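Local coordinates for protein paenibacillus xanthan lyase (Paenibacillus, PDB 6F2P) that probably cleaves the polysaccharide xanthan by beta-elimination, as a calcium-containing member of polysaccharide lyase family 8, at residues Gly560-Gly565 against Ser630-Pro635; Met488-Ile493 against Thr652-Thr657. All coordinates share one frame; numbering follows the deposited sequence.

Interaction 1. Residues Gly560-Gly565 against Ser630-Pro635. With CA (calcium ion), chain I.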
loop_
_atom_site.group_PDB
_atom_site.type_symbol
_atom_site.label_atom_id
_atom_site.label_comp_id
_atom_site.label_asym_id
_atom_site.label_seq_id
_atom_site.Cartn_x
_atom_site.Cartn_y
_atom_site.Cartn_z
ATOM N N GLY A 560 17.985 -17.128 14.307
ATOM C CA GLY A 560 19.121 -16.351 14.762
ATOM C C GLY A 560 18.722 -14.899 14.940
ATOM O O GLY A 560 17.790 -14.432 14.293
ATOM N N TYR A 561 19.407 -14.188 15.832
ATOM C CA TYR A 561 19.152 -12.767 16.034
ATOM C C TYR A 561 20.485 -12.047 16.186
ATOM O O TYR A 561 21.258 -12.337 17.091
ATOM C CB TYR A 561 18.295 -12.518 17.275
ATOM C CG TYR A 561 17.083 -13.410 17.395
ATOM C CD1 TYR A 561 17.215 -14.747 17.766
ATOM C CD2 TYR A 561 15.804 -12.915 17.169
ATOM C CE1 TYR A 561 16.120 -15.572 17.881
ATOM C CE2 TYR A 561 14.692 -13.738 17.288
ATOM C CZ TYR A 561 14.866 -15.068 17.643
ATOM O OH TYR A 561 13.801 -15.916 17.764
ATOM N N TYR A 562 20.760 -11.107 15.298
ATOM C CA TYR A 562 21.993 -10.358 15.381
ATOM C C TYR A 562 21.648 -8.940 15.806
ATOM O O TYR A 562 20.678 -8.360 15.323
ATOM C CB TYR A 562 22.737 -10.422 14.042
ATOM C CG TYR A 562 23.740 -9.317 13.801
ATOM C CD1 TYR A 562 24.787 -9.092 14.684
ATOM C CD2 TYR A 562 23.646 -8.513 12.674
ATOM C CE1 TYR A 562 25.693 -8.077 14.467
ATOM C CE2 TYR A 562 24.548 -7.501 12.442
ATOM C CZ TYR A 562 25.570 -7.283 13.338
ATOM O OH TYR A 562 26.470 -6.263 13.096
ATOM N N PHE A 563 22.417 -8.399 16.744
ATOM C CA PHE A 563 22.150 -7.060 17.253
ATOM C C PHE A 563 23.300 -6.101 16.964
ATOM O O PHE A 563 24.260 -6.025 17.723
ATOM C CB PHE A 563 21.802 -7.115 18.744
ATOM C CG PHE A 563 20.627 -8.000 19.039
ATOM C CD1 PHE A 563 20.798 -9.364 19.245
ATOM C CD2 PHE A 563 19.342 -7.485 19.058
ATOM C CE1 PHE A 563 19.706 -10.192 19.492
ATOM C CE2 PHE A 563 18.256 -8.306 19.305
ATOM C CZ PHE A 563 18.443 -9.661 19.522
ATOM N N PRO A 564 23.196 -5.367 15.850
ATOM C CA PRO A 564 24.237 -4.430 15.406
ATOM C C PRO A 564 24.599 -3.425 16.496
ATOM O O PRO A 564 23.739 -2.671 16.986
ATOM C CB PRO A 564 23.585 -3.718 14.223
ATOM C CG PRO A 564 22.568 -4.697 13.717
ATOM C CD PRO A 564 22.058 -5.428 14.915
ATOM N N GLY A 565 25.871 -3.437 16.885
ATOM C CA GLY A 565 26.374 -2.508 17.880
ATOM C C GLY A 565 26.189 -3.033 19.282
ATOM O O GLY A 565 26.575 -2.382 20.253
ATOM N N SER A 630 28.886 -16.411 12.971
ATOM C CA SER A 630 29.680 -16.076 11.794
ATOM C C SER A 630 29.155 -14.813 11.104
ATOM O O SER A 630 29.931 -13.948 10.698
ATOM C CB SER A 630 29.714 -17.256 10.826
ATOM O OG SER A 630 30.404 -16.915 9.640
ATOM N N TYR A 631 27.832 -14.710 10.996
ATOM C CA TYR A 631 27.189 -13.529 10.429
ATOM C C TYR A 631 27.497 -12.299 11.273
ATOM O O TYR A 631 27.787 -11.233 10.736
ATOM C CB TYR A 631 25.674 -13.740 10.337
ATOM C CG TYR A 631 24.914 -12.720 9.503
ATOM C CD1 TYR A 631 24.587 -11.467 10.016
ATOM C CD2 TYR A 631 24.485 -13.029 8.216
ATOM C CE1 TYR A 631 23.874 -10.539 9.257
ATOM C CE2 TYR A 631 23.771 -12.109 7.449
ATOM C CZ TYR A 631 23.471 -10.867 7.974
ATOM O OH TYR A 631 22.767 -9.952 7.211
ATOM N N ALA A 632 27.446 -12.443 12.592
ATOM C CA ALA A 632 27.697 -11.307 13.474
ATOM C C ALA A 632 29.107 -10.759 13.301
ATOM O O ALA A 632 29.323 -9.554 13.398
ATOM C CB ALA A 632 27.445 -11.682 14.913
ATOM N N ALA A 633 30.063 -11.638 13.024
ATOM C CA ALA A 633 31.458 -11.219 12.865
ATOM C C ALA A 633 31.675 -10.410 11.591
ATOM O O ALA A 633 32.423 -9.428 11.573
ATOM C CB ALA A 633 32.377 -12.431 12.877
ATOM N N THR A 634 31.034 -10.850 10.515
ATOM C CA THR A 634 31.142 -10.179 9.233
ATOM C C THR A 634 29.750 -10.118 8.603
ATOM O O THR A 634 29.389 -10.957 7.780
ATOM C CB THR A 634 32.170 -10.884 8.303
ATOM O OG1 THR A 634 31.901 -12.285 8.267
ATOM C CG2 THR A 634 33.572 -10.704 8.835
ATOM N N PRO A 635 28.950 -9.125 9.019
ATOM C CA PRO A 635 27.550 -8.993 8.601
ATOM C C PRO A 635 27.447 -8.725 7.121
ATOM O O PRO A 635 28.246 -7.963 6.596
ATOM C CB PRO A 635 27.066 -7.758 9.368
ATOM C CG PRO A 635 28.020 -7.603 10.495
ATOM C CD PRO A 635 29.336 -8.086 9.984
HETATM CA CA CA I . 26.529 -0.062 21.216
HETATM O O HOH W 1 29.088 -6.926 13.854
HETATM O O HOH W 2 24.865 -0.920 22.692
#
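Y562, on strand 559-563, and Y631, on helix 625-633, carry their rings the same way: CG stands opposite the backbone N in both, with chi1 at 158° and -168°. Y562 aims its CB at the helix, and its ring reaches the helix end, where Y631 and A632 receive it, with P635 just beyond. CD1 of Y562 touches the methyl CB of A632 at 3.7 Å, and CD2 of Y562 comes to 4.0 Å from CE1 of Y631. At the phenol end, CZ of Y562 lies 3.8 Å from CG of P635. The planes of the tyrosine rings meet obliquely at 63°, with CD2 of Y562 at the edge of the Y631 ring. A632 adds an off-centre CH-pi contact, its CA 4.3 Å from the Y562 ring centroid. The neighbours Y561 and F563 pack instead on V512 of strand 508-516, in the other sheet of the super-sandwich; within 560-565, Y562 is the residue that faces the helix. In the corner formed by P564 and G565, the carbonyl O of G565 binds a calcium ion at 2.5 Å. One water bridges the two segments: it lies 2.8 Å from OH of Y562 and donates to the carbonyl O of A632 at 2.7 Å. The contact is therefore apolar along the ring and hydrated at its tip, where the phenol and a carbonyl near the helix end are linked through water rather than directly.

Interaction 2. Residues Met488-Ile493 against Thr652-Thr657. With CA (calcium ion), chain B.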
loop_
_atom_site.group_PDB
_atom_site.type_symbol
_atom_site.label_atom_id
_atom_site.label_comp_id
_atom_site.label_asym_id
_atom_site.label_seq_id
_atom_site.Cartn_x
_atom_site.Cartn_y
_atom_site.Cartn_z
ATOM N N MET A 488 14.069 -6.641 3.913
ATOM C CA MET A 488 13.932 -8.071 3.721
ATOM C C MET A 488 14.717 -8.529 2.502
ATOM O O MET A 488 14.353 -8.202 1.377
ATOM C CB MET A 488 12.445 -8.398 3.590
ATOM C CG MET A 488 11.671 -8.083 4.868
ATOM S SD MET A 488 9.968 -7.525 4.663
ATOM C CE MET A 488 10.190 -5.808 4.213
ATOM N N PHE A 489 15.800 -9.270 2.728
ATOM C CA PHE A 489 16.718 -9.633 1.644
ATOM C C PHE A 489 16.670 -11.116 1.305
ATOM O O PHE A 489 15.594 -11.709 1.292
ATOM C CB PHE A 489 18.146 -9.178 1.962
ATOM C CG PHE A 489 18.272 -7.688 2.172
ATOM C CD1 PHE A 489 18.046 -6.804 1.126
ATOM C CD2 PHE A 489 18.604 -7.174 3.413
ATOM C CE1 PHE A 489 18.162 -5.425 1.313
ATOM C CE2 PHE A 489 18.720 -5.805 3.613
ATOM C CZ PHE A 489 18.501 -4.928 2.559
ATOM N N ASP A 490 17.817 -11.720 1.011
ATOM C CA ASP A 490 17.794 -13.122 0.588
ATOM C C ASP A 490 17.656 -14.115 1.747
ATOM O O ASP A 490 16.981 -15.128 1.611
ATOM C CB ASP A 490 18.993 -13.475 -0.305
ATOM C CG ASP A 490 20.314 -13.130 0.332
ATOM O OD1 ASP A 490 20.321 -12.238 1.195
ATOM O OD2 ASP A 490 21.345 -13.739 -0.027
ATOM N N ASP A 491 18.288 -13.828 2.881
ATOM C CA ASP A 491 18.262 -14.756 4.008
ATOM C C ASP A 491 18.310 -14.021 5.337
ATOM O O ASP A 491 18.608 -14.615 6.362
ATOM C CB ASP A 491 19.411 -15.770 3.920
ATOM C CG ASP A 491 20.788 -15.108 3.878
ATOM O OD1 ASP A 491 20.870 -13.861 3.863
ATOM O OD2 ASP A 491 21.793 -15.846 3.815
ATOM N N GLU A 492 18.029 -12.724 5.316
ATOM C CA GLU A 492 17.956 -11.959 6.552
ATOM C C GLU A 492 16.848 -10.932 6.478
ATOM O O GLU A 492 16.458 -10.504 5.390
ATOM C CB GLU A 492 19.282 -11.248 6.852
ATOM C CG GLU A 492 19.689 -10.200 5.833
ATOM C CD GLU A 492 20.577 -10.768 4.735
ATOM O OE1 GLU A 492 20.027 -11.191 3.700
ATOM O OE2 GLU A 492 21.822 -10.797 4.905
ATOM N N ILE A 493 16.341 -10.554 7.647
ATOM C CA ILE A 493 15.455 -9.406 7.772
ATOM C C ILE A 493 16.062 -8.411 8.747
ATOM O O ILE A 493 16.378 -8.761 9.881
ATOM C CB ILE A 493 14.067 -9.798 8.293
ATOM C CG1 ILE A 493 13.384 -10.751 7.315
ATOM C CG2 ILE A 493 13.221 -8.557 8.503
ATOM C CD1 ILE A 493 13.172 -12.126 7.875
ATOM N N THR A 652 25.364 -6.050 1.364
ATOM C CA THR A 652 26.575 -5.868 0.558
ATOM C C THR A 652 26.932 -7.033 -0.363
ATOM O O THR A 652 27.784 -6.887 -1.240
ATOM C CB THR A 652 27.790 -5.535 1.433
ATOM O OG1 THR A 652 28.039 -6.618 2.341
ATOM C CG2 THR A 652 27.540 -4.245 2.212
ATOM N N GLN A 653 26.298 -8.181 -0.163
ATOM C CA GLN A 653 26.483 -9.303 -1.071
ATOM C C GLN A 653 25.635 -9.077 -2.308
ATOM O O GLN A 653 26.103 -9.235 -3.434
ATOM C CB GLN A 653 26.042 -10.611 -0.415
ATOM C CG GLN A 653 26.746 -10.927 0.880
ATOM C CD GLN A 653 27.966 -11.796 0.675
ATOM O OE1 GLN A 653 27.975 -12.969 1.062
ATOM N NE2 GLN A 653 29.012 -11.227 0.068
ATOM N N LEU A 654 24.376 -8.713 -2.089
ATOM C CA LEU A 654 23.417 -8.529 -3.175
ATOM C C LEU A 654 23.587 -7.174 -3.858
ATOM O O LEU A 654 23.082 -6.947 -4.964
ATOM C CB LEU A 654 21.995 -8.631 -2.628
ATOM C CG LEU A 654 21.520 -9.973 -2.078
ATOM C CD1 LEU A 654 20.126 -9.822 -1.494
ATOM C CD2 LEU A 654 21.521 -10.992 -3.192
ATOM N N ASN A 655 24.294 -6.275 -3.184
ATOM C CA ASN A 655 24.316 -4.872 -3.571
ATOM C C ASN A 655 22.905 -4.312 -3.770
ATOM O O ASN A 655 22.627 -3.582 -4.727
ATOM C CB ASN A 655 25.210 -4.665 -4.793
ATOM C CG ASN A 655 26.653 -5.021 -4.504
ATOM O OD1 ASN A 655 27.258 -4.485 -3.567
ATOM N ND2 ASN A 655 27.206 -5.956 -5.280
ATOM N N VAL A 656 22.021 -4.685 -2.847
ATOM C CA VAL A 656 20.664 -4.156 -2.790
ATOM C C VAL A 656 20.557 -3.224 -1.593
ATOM O O VAL A 656 20.955 -3.583 -0.481
ATOM C CB VAL A 656 19.630 -5.277 -2.634
ATOM C CG1 VAL A 656 18.265 -4.695 -2.280
ATOM C CG2 VAL A 656 19.555 -6.113 -3.901
ATOM N N THR A 657 20.042 -2.022 -1.820
ATOM C CA THR A 657 19.881 -1.057 -0.741
ATOM C C THR A 657 18.412 -0.703 -0.601
ATOM O O THR A 657 17.721 -0.508 -1.594
ATOM C CB THR A 657 20.677 0.236 -1.013
ATOM O OG1 THR A 657 22.027 -0.085 -1.394
ATOM C CG2 THR A 657 20.688 1.121 0.212
HETATM CA CA CA B . 22.195 -12.142 2.831
#
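V656 meets the ring of F489 at its edge: CG1 of V656 lies near the ring plane, 3.7 Å from CE1 of F489, and the two side chains run past each other in opposite directions. V649 and I637 also touch F489, which thus fills the seam where two beta-hairpin ends face each other. One hairpin joins strands 481-488 and 493-501 of the super-sandwich domain; the other turns between strands 646-651 and 656-661 of the C-terminal sandwich, with N655 and V656 forming a G1 beta bulge opposite E651. A second flat group in the contact is the D490 carboxylate, which L654 approaches with a methyl, CD1 of L654 lying 3.6 Å from OD1 of D490. That same L654 CD1 reaches CB of F489 at 4.0 Å. Trimming L654 to an alanine would probably open a gap beside CB of F489 and take away the methyl lying against the D490 carboxylate. With chi1 of 54°, D490 turns OD1 onto a calcium ion, 2.5 Å away. D491 binds through OD1 alone, while E492 grips with both carboxylate oxygens, and Q636 and E651 complete the site. OE2 of E651 also accepts a hydrogen bond from the backbone N of L654, linking the turn to a calcium ligand. In the first hairpin, the backbone N of D491 donates to OE1 of E492 at 165°, from above the carboxylate plane.

The two interactions lie about 14 Å apart, centre to centre, and touch through OH of Y631 and OE2 of E492, 2.6 Å apart and probably hydrogen-bonded. Along the chain the order is 488-493, 560-565, 630-635, 652-657, so interaction 1 falls wholly within the span bracketed by interaction 2. Strands 481-488, 493-501 and 559-563 belong to one nine-stranded antiparallel sheet, with strand 613-621 between the last two. Helix 625-633 follows that sheet and leads into the seven-stranded sheet that begins with strand 637-642. Interaction 2 joins the two domains beside a shared calcium site; interaction 1 packs the connecting helix on the super-sandwich sheet, and its Y631 hydroxyl probably helps to position E492, a calcium ligand.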